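PDB 6LDQ: Tll1590 protein, which belongs to the glycosyl transferase 4-like family of the GT-B clan, its modelled chain forming a Rossmann-like alpha/beta domain around a largely parallel sheet. Local coordinates for residues 8-14 against 46-52; 129-133 against 210-215. All blocks are in the same frame, centred on the assembly; numbering follows the deposited sequence.

Contact 1: 8-14 against 46-52; sequences IALISVH and HVDMFTR
Strands 8-11 and 47-52 run side by side in parallel, both extended, their axes 4.6 Å apart at the closest and 26° from alignment. Ile-8 pairs with Val-47, Ala-9 with Asp-48, Leu-10 with Met-49 (CA-CA 4.6 Å) and Ile-11 with Phe-50. Backbone bonds alternate in direction: Ile-8 N to His-46 O 2.9 Å, Asp-48 N to Ile-8 O 3.1 Å, Leu-10 N to Asp-48 O 3.0 Å, Phe-50 N to Leu-10 O 2.9 Å, Ser-12 N to Phe-50 O 2.9 Å. Val-13 then turns to phi/psi -39/-57°, yet its O still accepts Arg-52 N at 3.1 Å. Thr-51 OG1 (chi1 t) lies 2.8 Å from Ser-12 O, 3.0 Å from Val-13 O and 3.1 Å from His-14 O; its one proton could serve Ser-12 O or Val-13 O. Buried Asp-48 is satisfied by a salt bridge to Arg-69 and by Tyr-106 OH; the Arg-52 guanidinium bonds carbonyls of Ala-75, Pro-77 and Thr-79. Ala-9 CB meets Phe-50 CE1 (3.9 Å) on one face; on the other, Leu-10 CB meets Met-49 CG (3.8 Å), beneath Val-33 of helix 32-42. Strand, helix 32-42 and adjacent parallel strand make the beta-alpha-beta crossover typical of Rossmann-like domains.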
ATOM      1  N   ILE A   8      -7.080  -5.663   7.190  1.00 18.72           N
ATOM      2  CA  ILE A   8      -6.509  -4.615   6.307  1.00 21.08           C
ATOM      3  C   ILE A   8      -5.348  -5.225   5.527  1.00 16.91           C
ATOM      4  O   ILE A   8      -4.723  -6.080   6.028  1.00 15.81           O
ATOM      5  CB  ILE A   8      -6.065  -3.361   7.068  1.00 17.38           C
ATOM      6  CG1 ILE A   8      -4.844  -3.611   7.935  1.00 15.05           C
ATOM      7  CG2 ILE A   8      -7.185  -2.675   7.807  1.00 22.31           C
ATOM      8  CD1 ILE A   8      -4.355  -2.373   8.561  1.00 24.11           C
ATOM      9  N   ALA A   9      -5.155  -4.758   4.315  1.00 14.90           N
ATOM     10  CA  ALA A   9      -4.087  -5.215   3.449  1.00 15.95           C
ATOM     11  C   ALA A   9      -3.157  -4.048   3.182  1.00 16.10           C
ATOM     12  O   ALA A   9      -3.616  -2.959   2.815  1.00 18.84           O
ATOM     13  CB  ALA A   9      -4.629  -5.781   2.132  1.00 17.01           C
ATOM     14  N   LEU A  10      -1.865  -4.273   3.398  1.00 15.87           N
ATOM     15  CA  LEU A  10      -0.821  -3.379   2.916  1.00 17.73           C
ATOM     16  C   LEU A  10      -0.199  -4.039   1.691  1.00 16.20           C
ATOM     17  O   LEU A  10      -0.018  -5.262   1.655  1.00 15.78           O
ATOM     18  CB  LEU A  10       0.244  -3.115   3.988  1.00 16.79           C
ATOM     19  CG  LEU A  10       0.006  -2.057   5.089  1.00 17.35           C
ATOM     20  CD1 LEU A  10      -1.360  -2.133   5.730  1.00 21.36           C
ATOM     21  CD2 LEU A  10       1.116  -2.109   6.138  1.00 18.49           C
ATOM     22  N   ILE A  11       0.090  -3.240   0.672  1.00 14.03           N
ATOM     23  CA  ILE A  11       0.638  -3.773  -0.569  1.00 13.14           C
ATOM     24  C   ILE A  11       1.920  -3.026  -0.904  1.00 16.82           C
ATOM     25  O   ILE A  11       1.921  -1.793  -0.964  1.00 14.72           O
ATOM     26  CB  ILE A  11      -0.357  -3.653  -1.737  1.00 18.74           C
ATOM     27  CG1 ILE A  11      -1.553  -4.567  -1.512  1.00 15.49           C
ATOM     28  CG2 ILE A  11       0.321  -4.032  -3.052  1.00 13.83           C
ATOM     29  CD1 ILE A  11      -2.686  -4.270  -2.442  1.00 19.19           C
ATOM     30  N   SER A  12       3.004  -3.788  -1.126  1.00 18.56           N
ATOM     31  CA  SER A  12       4.314  -3.328  -1.559  1.00 16.21           C
ATOM     32  C   SER A  12       4.831  -4.355  -2.576  1.00 18.09           C
ATOM     33  O   SER A  12       5.633  -5.235  -2.253  1.00 18.86           O
ATOM     34  CB  SER A  12       5.274  -3.167  -0.389  1.00 23.74           C
ATOM     35  OG  SER A  12       6.517  -2.650  -0.815  1.00 20.25           O
ATOM     36  N   VAL A  13       4.365  -4.227  -3.823  1.00 19.27           N
ATOM     37  CA  VAL A  13       4.825  -5.081  -4.923  1.00 18.24           C
ATOM     38  C   VAL A  13       6.322  -5.326  -4.807  1.00 17.28           C
ATOM     39  O   VAL A  13       6.772  -6.476  -4.729  1.00 19.02           O
ATOM     40  CB  VAL A  13       4.492  -4.466  -6.288  1.00 14.43           C
ATOM     41  CG1 VAL A  13       4.911  -5.438  -7.419  1.00 13.47           C
ATOM     42  CG2 VAL A  13       3.015  -4.096  -6.378  1.00 13.58           C
ATOM     43  N   HIS A  14       7.101  -4.249  -4.775  1.00 19.32           N
ATOM     44  CA  HIS A  14       8.525  -4.364  -4.471  1.00 23.30           C
ATOM     45  C   HIS A  14       8.760  -4.321  -2.958  1.00 25.61           C
ATOM     46  O   HIS A  14       9.085  -5.332  -2.335  1.00 30.48           O
ATOM     47  CB  HIS A  14       9.322  -3.248  -5.164  1.00 28.46           C
ATOM     48  CG  HIS A  14      10.800  -3.486  -5.176  1.00 30.42           C
ATOM     49  ND1 HIS A  14      11.582  -3.367  -4.045  1.00 32.49           N
ATOM     50  CD2 HIS A  14      11.638  -3.842  -6.177  1.00 23.12           C
ATOM     51  CE1 HIS A  14      12.838  -3.636  -4.351  1.00 29.85           C
ATOM     52  NE2 HIS A  14      12.899  -3.925  -5.639  1.00 29.68           N
ATOM     53  N   HIS A  46      -5.471  -6.237  12.306  1.00 17.67           N
ATOM     54  CA  HIS A  46      -5.276  -7.510  11.616  1.00 22.44           C
ATOM     55  C   HIS A  46      -4.715  -7.201  10.228  1.00 17.15           C
ATOM     56  O   HIS A  46      -5.435  -6.674   9.379  1.00 23.20           O
ATOM     57  CB  HIS A  46      -6.596  -8.272  11.532  1.00 18.24           C
ATOM     58  CG  HIS A  46      -7.263  -8.466  12.861  1.00 23.16           C
ATOM     59  ND1 HIS A  46      -8.423  -9.197  13.009  1.00 22.06           N
ATOM     60  CD2 HIS A  46      -6.931  -8.030  14.100  1.00 23.61           C
ATOM     61  CE1 HIS A  46      -8.777  -9.201  14.285  1.00 28.54           C
ATOM     62  NE2 HIS A  46      -7.886  -8.503  14.969  1.00 25.24           N
ATOM     63  N   VAL A  47      -3.433  -7.512  10.001  1.00 18.39           N
ATOM     64  CA  VAL A  47      -2.673  -6.996   8.856  1.00 15.13           C
ATOM     65  C   VAL A  47      -2.148  -8.135   7.983  1.00 18.32           C
ATOM     66  O   VAL A  47      -1.324  -8.939   8.436  1.00 17.20           O
ATOM     67  CB  VAL A  47      -1.478  -6.139   9.301  1.00 16.25           C
ATOM     68  CG1 VAL A  47      -0.739  -5.593   8.051  1.00 13.82           C
ATOM     69  CG2 VAL A  47      -1.895  -5.045  10.279  1.00 19.17           C
ATOM     70  N   ASP A  48      -2.534  -8.124   6.703  1.00 17.21           N
ATOM     71  CA  ASP A  48      -1.954  -8.957   5.654  1.00 14.20           C
ATOM     72  C   ASP A  48      -1.155  -8.033   4.732  1.00 17.14           C
ATOM     73  O   ASP A  48      -1.733  -7.128   4.133  1.00 18.60           O
ATOM     74  CB  ASP A  48      -3.046  -9.678   4.851  1.00 11.77           C
ATOM     75  CG  ASP A  48      -3.715 -10.847   5.633  1.00 14.55           C
ATOM     76  OD1 ASP A  48      -3.073 -11.389   6.545  1.00 14.11           O
ATOM     77  OD2 ASP A  48      -4.864 -11.208   5.303  1.00 11.66           O
ATOM     78  N   MET A  49       0.155  -8.255   4.633  1.00 14.77           N
ATOM     79  CA  MET A  49       1.037  -7.500   3.749  1.00 18.72           C
ATOM     80  C   MET A  49       1.380  -8.362   2.539  1.00 16.72           C
ATOM     81  O   MET A  49       1.731  -9.535   2.699  1.00 17.44           O
ATOM     82  CB  MET A  49       2.317  -7.091   4.486  1.00 18.15           C
ATOM     83  CG  MET A  49       2.123  -6.045   5.589  1.00 18.04           C
ATOM     84  SD  MET A  49       3.533  -6.031   6.715  1.00 28.20           S
ATOM     85  CE  MET A  49       3.136  -7.518   7.632  1.00 18.43           C
ATOM     86  N   PHE A  50       1.272  -7.791   1.338  1.00 17.39           N
ATOM     87  CA  PHE A  50       1.504  -8.520   0.092  1.00 14.23           C
ATOM     88  C   PHE A  50       2.693  -7.911  -0.647  1.00 19.14           C
ATOM     89  O   PHE A  50       2.768  -6.682  -0.818  1.00 18.00           O
ATOM     90  CB  PHE A  50       0.264  -8.503  -0.822  1.00 15.29           C
ATOM     91  CG  PHE A  50      -0.963  -9.154  -0.217  1.00 20.55           C
ATOM     92  CD1 PHE A  50      -1.741  -8.487   0.737  1.00 13.73           C
ATOM     93  CD2 PHE A  50      -1.341 -10.435  -0.605  1.00 19.02           C
ATOM     94  CE1 PHE A  50      -2.872  -9.109   1.290  1.00 17.16           C
ATOM     95  CE2 PHE A  50      -2.468 -11.054  -0.053  1.00 19.28           C
ATOM     96  CZ  PHE A  50      -3.231 -10.384   0.897  1.00 18.48           C
ATOM     97  N   THR A  51       3.623  -8.770  -1.055  1.00 17.85           N
ATOM     98  CA  THR A  51       4.718  -8.404  -1.934  1.00 21.94           C
ATOM     99  C   THR A  51       4.855  -9.521  -2.964  1.00 20.28           C
ATOM    100  O   THR A  51       4.183 -10.558  -2.878  1.00 15.71           O
ATOM    101  CB  THR A  51       6.020  -8.149  -1.133  1.00 22.49           C
ATOM    102  OG1 THR A  51       7.060  -7.668  -2.014  1.00 16.79           O
ATOM    103  CG2 THR A  51       6.492  -9.410  -0.389  1.00 17.73           C
ATOM    104  N   ARG A  52       5.683  -9.289  -3.982  1.00 19.73           N
ATOM    105  CA  ARG A  52       5.875 -10.299  -5.003  1.00 19.61           C
ATOM    106  C   ARG A  52       6.899 -11.334  -4.552  1.00 20.03           C
ATOM    107  O   ARG A  52       7.797 -11.051  -3.750  1.00 21.89           O
ATOM    108  CB  ARG A  52       6.324  -9.665  -6.335  1.00 16.65           C
ATOM    109  CG  ARG A  52       7.709  -9.007  -6.287  1.00 18.72           C
ATOM    110  CD  ARG A  52       8.037  -8.328  -7.649  1.00 19.41           C
ATOM    111  NE  ARG A  52       7.655  -9.214  -8.736  1.00 21.10           N
ATOM    112  CZ  ARG A  52       8.514 -10.000  -9.377  1.00 22.16           C
ATOM    113  NH1 ARG A  52       9.797  -9.951  -9.056  1.00 22.46           N
ATOM    114  NH2 ARG A  52       8.093 -10.823 -10.339  1.00 21.68           N
TER

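Contact 2: 129-133 against 210-215; sequences FQWLH and LYRQLF
Three side chains supply most of the buried surface where helix 200-216 packs on strand 130-134: Leu-132, Leu-214 and Gln-130. The segment axes come within 9.5 Å, with N-to-C directions 146° apart, so the helix runs roughly against the strand but obliquely. The backbones are nearest at Gln-130 and Leu-214, with 6.8 Å between their CA atoms. Residues 130-133 are extended, so Gln-130 and Leu-132 both point toward the helix while Trp-131 between them points away. On the helix, the bonds Leu-214 N to Leu-210 O (2.8 Å) and Phe-215 N to Tyr-211 O (2.9 Å) place Leu-214 toward the strand, with Leu-210 one turn earlier at the margin. Leu-132, with chi1 m and chi2 at 96°, between the usual wells, packs its methyls against three residues: CD1 lies 3.5 Å from Leu-214 CD1 and 3.8 Å from Tyr-211 CD1, and CD2 lies 4.0 Å from Tyr-211 CD1 and 4.3 Å from Leu-210 CB. Leu-214 (chi1 m, chi2 t) also places CD1 3.8 Å from Gln-130 CB. Gln-130, folded by m rotamers at chi1 and chi2, adds its aliphatic part, with CG 3.7 Å from Phe-215 CE1. No hydrogen bond crosses between the segments. Tyr-211 leans past Leu-132 to bond His-110 through its hydroxyl, and Leu-108 of strand 108-112 touches Leu-132, Tyr-211 and Phe-215. Helix 200-216 thus covers this face of the sheet, while Trp-131 packs against helix 113-126 on the opposite face.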
ATOM      1  N   PHE A 129     -13.514   0.247  -1.066  1.00 24.74           N
ATOM      2  CA  PHE A 129     -12.696   0.131   0.127  1.00 23.33           C
ATOM      3  C   PHE A 129     -12.060   1.483   0.417  1.00 25.88           C
ATOM      4  O   PHE A 129     -12.020   2.370  -0.442  1.00 23.80           O
ATOM      5  CB  PHE A 129     -11.623  -0.966  -0.020  1.00 24.04           C
ATOM      6  CG  PHE A 129     -10.707  -0.788  -1.210  1.00 23.23           C
ATOM      7  CD1 PHE A 129     -11.043  -1.309  -2.444  1.00 20.75           C
ATOM      8  CD2 PHE A 129      -9.498  -0.117  -1.081  1.00 20.59           C
ATOM      9  CE1 PHE A 129     -10.196  -1.147  -3.560  1.00 23.74           C
ATOM     10  CE2 PHE A 129      -8.643   0.036  -2.177  1.00 24.45           C
ATOM     11  CZ  PHE A 129      -8.998  -0.487  -3.424  1.00 19.18           C
ATOM     12  N   GLN A 130     -11.581   1.643   1.650  1.00 26.43           N
ATOM     13  CA  GLN A 130     -10.801   2.820   2.008  1.00 23.00           C
ATOM     14  C   GLN A 130      -9.385   2.617   1.497  1.00 22.38           C
ATOM     15  O   GLN A 130      -8.714   1.665   1.898  1.00 20.32           O
ATOM     16  CB  GLN A 130     -10.803   3.039   3.520  1.00 24.48           C
ATOM     17  CG  GLN A 130     -12.185   3.012   4.152  1.00 29.63           C
ATOM     18  CD  GLN A 130     -13.148   3.967   3.481  1.00 33.44           C
ATOM     19  OE1 GLN A 130     -12.819   5.129   3.249  1.00 30.75           O
ATOM     20  NE2 GLN A 130     -14.341   3.475   3.153  1.00 37.04           N
ATOM     21  N   TRP A 131      -8.929   3.502   0.611  1.00 23.22           N
ATOM     22  CA  TRP A 131      -7.647   3.334  -0.064  1.00 20.75           C
ATOM     23  C   TRP A 131      -6.699   4.436   0.395  1.00 22.52           C
ATOM     24  O   TRP A 131      -6.947   5.620   0.142  1.00 19.68           O
ATOM     25  CB  TRP A 131      -7.829   3.356  -1.583  1.00 19.35           C
ATOM     26  CG  TRP A 131      -6.556   3.252  -2.372  1.00 19.61           C
ATOM     27  CD1 TRP A 131      -5.386   2.668  -1.977  1.00 18.54           C
ATOM     28  CD2 TRP A 131      -6.332   3.736  -3.703  1.00 19.73           C
ATOM     29  NE1 TRP A 131      -4.443   2.772  -2.974  1.00 19.31           N
ATOM     30  CE2 TRP A 131      -5.003   3.419  -4.047  1.00 21.34           C
ATOM     31  CE3 TRP A 131      -7.127   4.409  -4.638  1.00 23.07           C
ATOM     32  CZ2 TRP A 131      -4.449   3.754  -5.288  1.00 15.15           C
ATOM     33  CZ3 TRP A 131      -6.558   4.756  -5.872  1.00 18.58           C
ATOM     34  CH2 TRP A 131      -5.241   4.429  -6.168  1.00 14.56           C
ATOM     35  N   LEU A 132      -5.631   4.049   1.082  1.00 20.12           N
ATOM     36  CA  LEU A 132      -4.576   4.984   1.437  1.00 20.59           C
ATOM     37  C   LEU A 132      -3.325   4.642   0.653  1.00 18.14           C
ATOM     38  O   LEU A 132      -3.036   3.473   0.400  1.00 18.95           O
ATOM     39  CB  LEU A 132      -4.237   4.949   2.923  1.00 21.10           C
ATOM     40  CG  LEU A 132      -5.347   5.433   3.843  1.00 18.84           C
ATOM     41  CD1 LEU A 132      -6.082   4.198   4.316  1.00 18.44           C
ATOM     42  CD2 LEU A 132      -4.793   6.259   4.999  1.00 19.93           C
ATOM     43  N   HIS A 133      -2.560   5.667   0.306  1.00 19.73           N
ATOM     44  CA  HIS A 133      -1.340   5.433  -0.439  1.00 15.21           C
ATOM     45  C   HIS A 133      -0.204   6.252   0.143  1.00 15.16           C
ATOM     46  O   HIS A 133      -0.365   7.447   0.402  1.00 16.47           O
ATOM     47  CB  HIS A 133      -1.506   5.756  -1.910  1.00 15.93           C
ATOM     48  CG  HIS A 133      -0.350   5.278  -2.708  1.00 17.23           C
ATOM     49  ND1 HIS A 133      -0.374   4.106  -3.422  1.00 18.70           N
ATOM     50  CD2 HIS A 133       0.917   5.732  -2.774  1.00 24.19           C
ATOM     51  CE1 HIS A 133       0.809   3.913  -3.980  1.00 19.53           C
ATOM     52  NE2 HIS A 133       1.607   4.895  -3.613  1.00 21.80           N
ATOM     53  N   LEU A 210      -5.386   7.698  11.166  1.00 20.19           N
ATOM     54  CA  LEU A 210      -5.931   8.018   9.854  1.00 21.61           C
ATOM     55  C   LEU A 210      -6.950   6.970   9.426  1.00 23.91           C
ATOM     56  O   LEU A 210      -8.074   7.305   9.024  1.00 20.75           O
ATOM     57  CB  LEU A 210      -4.799   8.138   8.830  1.00 20.18           C
ATOM     58  CG  LEU A 210      -4.445   9.591   8.489  1.00 32.08           C
ATOM     59  CD1 LEU A 210      -5.500  10.123   7.549  1.00 30.93           C
ATOM     60  CD2 LEU A 210      -4.342  10.489   9.748  1.00 30.96           C
ATOM     61  N   TYR A 211      -6.582   5.690   9.551  1.00 18.88           N
ATOM     62  CA  TYR A 211      -7.510   4.608   9.234  1.00 20.04           C
ATOM     63  C   TYR A 211      -8.861   4.844   9.902  1.00 22.13           C
ATOM     64  O   TYR A 211      -9.909   4.853   9.247  1.00 24.91           O
ATOM     65  CB  TYR A 211      -6.923   3.265   9.688  1.00 17.11           C
ATOM     66  CG  TYR A 211      -5.645   2.811   8.984  1.00 19.32           C
ATOM     67  CD1 TYR A 211      -5.084   3.549   7.934  1.00 19.62           C
ATOM     68  CD2 TYR A 211      -5.004   1.641   9.377  1.00 18.74           C
ATOM     69  CE1 TYR A 211      -3.920   3.132   7.312  1.00 18.57           C
ATOM     70  CE2 TYR A 211      -3.849   1.210   8.772  1.00 17.23           C
ATOM     71  CZ  TYR A 211      -3.308   1.959   7.725  1.00 20.54           C
ATOM     72  OH  TYR A 211      -2.151   1.516   7.129  1.00 19.04           O
ATOM     73  N   ARG A 212      -8.846   5.087  11.213  1.00 20.84           N
ATOM     74  CA  ARG A 212     -10.100   5.263  11.930  1.00 22.65           C
ATOM     75  C   ARG A 212     -10.852   6.497  11.447  1.00 23.79           C
ATOM     76  O   ARG A 212     -12.074   6.459  11.277  1.00 28.72           O
ATOM     77  CB  ARG A 212      -9.816   5.320  13.429  1.00 22.79           C
ATOM     78  CG  ARG A 212      -9.155   4.044  13.944  1.00 23.75           C
ATOM     79  CD  ARG A 212      -9.225   3.941  15.463  1.00 29.49           C
ATOM     80  NE  ARG A 212      -8.028   4.512  16.066  1.00 31.35           N
ATOM     81  CZ  ARG A 212      -7.921   5.782  16.436  1.00 29.86           C
ATOM     82  NH1 ARG A 212      -6.793   6.231  16.971  1.00 30.96           N
ATOM     83  NH2 ARG A 212      -8.947   6.605  16.263  1.00 33.97           N
ATOM     84  N   GLN A 213     -10.135   7.592  11.199  1.00 21.58           N
ATOM     85  CA  GLN A 213     -10.750   8.776  10.602  1.00 24.56           C
ATOM     86  C   GLN A 213     -11.479   8.431   9.306  1.00 24.73           C
ATOM     87  O   GLN A 213     -12.642   8.805   9.113  1.00 26.43           O
ATOM     88  CB  GLN A 213      -9.676   9.829  10.324  1.00 26.89           C
ATOM     89  CG  GLN A 213      -9.678  11.020  11.238  1.00 31.74           C
ATOM     90  CD  GLN A 213      -8.489  11.917  10.962  1.00 35.36           C
ATOM     91  OE1 GLN A 213      -7.690  12.204  11.855  1.00 37.01           O
ATOM     92  NE2 GLN A 213      -8.348  12.336   9.712  1.00 35.65           N
ATOM     93  N   LEU A 214     -10.790   7.740   8.396  1.00 23.17           N
ATOM     94  CA  LEU A 214     -11.409   7.289   7.151  1.00 25.27           C
ATOM     95  C   LEU A 214     -12.672   6.473   7.412  1.00 29.04           C
ATOM     96  O   LEU A 214     -13.710   6.694   6.779  1.00 35.51           O
ATOM     97  CB  LEU A 214     -10.412   6.454   6.348  1.00 24.29           C
ATOM     98  CG  LEU A 214      -9.350   7.168   5.519  1.00 31.59           C
ATOM     99  CD1 LEU A 214      -8.888   6.237   4.413  1.00 30.25           C
ATOM    100  CD2 LEU A 214      -9.914   8.455   4.933  1.00 28.18           C
ATOM    101  N   PHE A 215     -12.590   5.509   8.331  1.00 22.35           N
ATOM    102  CA  PHE A 215     -13.716   4.615   8.577  1.00 29.88           C
ATOM    103  C   PHE A 215     -14.916   5.369   9.139  1.00 32.10           C
ATOM    104  O   PHE A 215     -16.063   5.067   8.791  1.00 33.24           O
ATOM    105  CB  PHE A 215     -13.312   3.497   9.541  1.00 27.80           C
ATOM    106  CG  PHE A 215     -12.441   2.431   8.929  1.00 24.56           C
ATOM    107  CD1 PHE A 215     -12.779   1.833   7.719  1.00 25.70           C
ATOM    108  CD2 PHE A 215     -11.292   2.012   9.579  1.00 24.92           C
ATOM    109  CE1 PHE A 215     -11.985   0.834   7.171  1.00 23.03           C
ATOM    110  CE2 PHE A 215     -10.486   1.025   9.031  1.00 26.95           C
ATOM    111  CZ  PHE A 215     -10.843   0.424   7.828  1.00 20.52           C
TER

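How the contacts relate
Both contacts belong to one sheet, whose order runs 47-52, 8-11, 108-112, 130-134, so strand 108-112 alone separates the strand pair of contact 1 from the strand of contact 2. Their centres are 15 Å apart, but Tyr-211 bridges the gap: its CE2 lies 3.6 Å from Ile-8 CD1, and its OH lies 4.0 Å from Leu-10 CD1, both packing contacts. Contact 1 joins neighbouring strands by backbone bonds early in the chain; contact 2 comes later, seating helix 200-216 on the sheet by apolar side chains and the aliphatic part of Gln-130. Leu-10 touches both Val-33 of helix 32-42 and Tyr-211, so helices 32-42 and 200-216 share the face bearing Ile-8, Leu-10 and Leu-132.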